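Local coordinates for DCN1-like protein 3 (Homo sapiens, PDB 4GBA) that promotes cullin neddylation by helping transfer NEDD8 from N-terminally acetylated E2 enzymes to cullin-RBX complexes, at residues R43-A48 against K97-F102. Numbering follows the deposited sequence.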
loop_
_atom_site.group_PDB
_atom_site.type_symbol
_atom_site.label_atom_id
_atom_site.label_comp_id
_atom_site.label_asym_id
_atom_site.label_seq_id
_atom_site.Cartn_x
_atom_site.Cartn_y
_atom_site.Cartn_z
ATOM N N ARG A 43 0.951 -9.429 -1.849
ATOM C CA ARG A 43 1.941 -10.106 -1.009
ATOM C C ARG A 43 3.224 -9.319 -0.858
ATOM O O ARG A 43 3.901 -9.430 0.161
ATOM C CB ARG A 43 2.297 -11.469 -1.570
ATOM C CG ARG A 43 1.324 -12.546 -1.228
ATOM C CD ARG A 43 1.434 -13.632 -2.256
ATOM N NE ARG A 43 0.240 -14.455 -2.271
ATOM C CZ ARG A 43 0.120 -15.551 -3.002
ATOM N NH1 ARG A 43 1.139 -15.929 -3.769
ATOM N NH2 ARG A 43 -1.007 -16.263 -2.955
ATOM N N VAL A 44 3.570 -8.549 -1.889
ATOM C CA VAL A 44 4.782 -7.736 -1.860
ATOM C C VAL A 44 4.598 -6.544 -0.922
ATOM O O VAL A 44 5.510 -6.196 -0.163
ATOM C CB VAL A 44 5.213 -7.293 -3.282
ATOM C CG1 VAL A 44 6.417 -6.363 -3.215
ATOM C CG2 VAL A 44 5.519 -8.539 -4.143
ATOM N N LEU A 45 3.414 -5.935 -0.963
ATOM C CA LEU A 45 3.046 -4.951 0.054
ATOM C C LEU A 45 3.146 -5.581 1.471
ATOM O O LEU A 45 3.719 -4.977 2.387
ATOM C CB LEU A 45 1.643 -4.382 -0.212
ATOM C CG LEU A 45 1.078 -3.415 0.837
ATOM C CD1 LEU A 45 1.823 -2.060 0.824
ATOM C CD2 LEU A 45 -0.433 -3.226 0.651
ATOM N N LEU A 46 2.626 -6.798 1.645
ATOM C CA LEU A 46 2.717 -7.484 2.954
ATOM C C LEU A 46 4.165 -7.701 3.395
ATOM O O LEU A 46 4.508 -7.471 4.547
ATOM C CB LEU A 46 1.983 -8.822 2.938
ATOM C CG LEU A 46 0.476 -8.766 2.720
ATOM C CD1 LEU A 46 -0.162 -10.145 2.938
ATOM C CD2 LEU A 46 -0.130 -7.751 3.650
ATOM N N LEU A 47 5.009 -8.128 2.463
ATOM C CA LEU A 47 6.434 -8.297 2.725
ATOM C C LEU A 47 7.068 -6.992 3.182
ATOM O O LEU A 47 7.730 -6.958 4.214
ATOM C CB LEU A 47 7.140 -8.804 1.465
ATOM C CG LEU A 47 8.200 -9.898 1.564
ATOM C CD1 LEU A 47 7.802 -10.995 2.577
ATOM C CD2 LEU A 47 8.480 -10.498 0.166
ATOM N N ALA A 48 6.873 -5.919 2.412
ATOM C CA ALA A 48 7.403 -4.606 2.762
ATOM C C ALA A 48 6.900 -4.181 4.148
ATOM O O ALA A 48 7.643 -3.611 4.944
ATOM C CB ALA A 48 7.013 -3.555 1.697
ATOM N N LYS A 97 -5.258 -2.561 10.449
ATOM C CA LYS A 97 -5.125 -1.137 10.745
ATOM C C LYS A 97 -3.666 -0.739 10.669
ATOM O O LYS A 97 -3.342 0.335 10.170
ATOM C CB LYS A 97 -5.705 -0.786 12.126
ATOM C CG LYS A 97 -7.219 -0.597 12.114
ATOM C CD LYS A 97 -7.832 -0.678 13.510
ATOM C CE LYS A 97 -7.704 0.633 14.273
ATOM N NZ LYS A 97 -8.372 0.551 15.608
ATOM N N ASP A 98 -2.788 -1.609 11.161
ATOM C CA ASP A 98 -1.359 -1.314 11.147
ATOM C C ASP A 98 -0.801 -1.325 9.719
ATOM O O ASP A 98 -0.029 -0.445 9.343
ATOM C CB ASP A 98 -0.573 -2.279 12.042
ATOM C CG ASP A 98 0.907 -1.915 12.134
ATOM O OD1 ASP A 98 1.247 -0.985 12.903
ATOM O OD2 ASP A 98 1.734 -2.548 11.437
ATOM N N LEU A 99 -1.197 -2.327 8.939
ATOM C CA LEU A 99 -0.791 -2.429 7.552
ATOM C C LEU A 99 -1.272 -1.205 6.772
ATOM O O LEU A 99 -0.527 -0.624 5.968
ATOM C CB LEU A 99 -1.362 -3.704 6.934
ATOM C CG LEU A 99 -1.395 -3.716 5.408
ATOM C CD1 LEU A 99 0.014 -3.825 4.842
ATOM C CD2 LEU A 99 -2.279 -4.843 4.928
ATOM N N TYR A 100 -2.524 -0.823 7.028
ATOM C CA TYR A 100 -3.123 0.388 6.462
ATOM C C TYR A 100 -2.352 1.685 6.791
ATOM O O TYR A 100 -2.149 2.524 5.904
ATOM C CB TYR A 100 -4.597 0.500 6.870
ATOM C CG TYR A 100 -5.347 1.608 6.156
ATOM C CD1 TYR A 100 -5.891 1.402 4.890
ATOM C CD2 TYR A 100 -5.515 2.859 6.745
ATOM C CE1 TYR A 100 -6.573 2.409 4.224
ATOM C CE2 TYR A 100 -6.204 3.884 6.083
ATOM C CZ TYR A 100 -6.729 3.651 4.825
ATOM O OH TYR A 100 -7.406 4.658 4.164
ATOM N N ARG A 101 -1.915 1.856 8.039
ATOM C CA ARG A 101 -1.114 3.032 8.392
ATOM C C ARG A 101 0.261 3.007 7.716
ATOM O O ARG A 101 0.733 4.039 7.228
ATOM C CB ARG A 101 -0.958 3.183 9.915
ATOM C CG ARG A 101 -2.263 3.015 10.694
ATOM C CD ARG A 101 -2.091 3.225 12.222
ATOM N NE ARG A 101 -2.723 4.478 12.651
ATOM C CZ ARG A 101 -3.301 4.684 13.835
ATOM N NH1 ARG A 101 -3.341 3.713 14.746
ATOM N NH2 ARG A 101 -3.851 5.873 14.099
ATOM N N PHE A 102 0.902 1.833 7.716
ATOM C CA PHE A 102 2.181 1.606 7.039
ATOM C C PHE A 102 2.092 1.919 5.536
ATOM O O PHE A 102 3.029 2.457 4.953
ATOM C CB PHE A 102 2.664 0.144 7.219
ATOM C CG PHE A 102 3.776 -0.243 6.269
ATOM C CD1 PHE A 102 5.104 0.043 6.573
ATOM C CD2 PHE A 102 3.491 -0.847 5.047
ATOM C CE1 PHE A 102 6.124 -0.287 5.696
ATOM C CE2 PHE A 102 4.510 -1.176 4.165
ATOM C CZ PHE A 102 5.828 -0.894 4.494
#
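L45 meets L99 and F102 at once, between two helix segments that run almost perpendicular, at 89°, with their axes 10.7 Å apart. With CG anti to the backbone N (chi1 175°), that carbon of L45 comes to 4.2 Å from CD1 of L99, while L45 CD1 lies near CE2 of the F102 ring. L46 comes next. It sets out away from helix 93-107 at CB, yet its end comes nearer, bringing its CD2 to 3.8 Å from CD2 of L99. That contact is methyl to methyl, where L45 offered its CG. L99, whose side chain sets out toward helix 42-50, thus touches both leucines, its CD1 meeting L45 CG and also L46 CD2 (4.1 Å). At A48 the partner changes to F102, whose CG is anti to its backbone N (chi1 165°) as the ring reaches across the gap. Ring atom CZ packs 4.0 Å from the A48 CB and 3.3 Å from the A48 carbonyl O, which approaches the ring obliquely. An alanine in place of F102 would probably open a gap beside A48 and L45, leaving W49 and F106 without the ring they pack on. The side chains that meet are all apolar, with the A48 carbonyl O a polar atom set against the ring. The contact joins helix 42-50 to helix 93-107 inside the DCUN1 domain. V44, L45 and A48 also pack on the modified side chain of the bound E2 peptide, so this junction borders the peptide site. L46 continues onto L87 of helix 76-89, and Y100 of helix 93-107 stacks on W160 of helix 157-169.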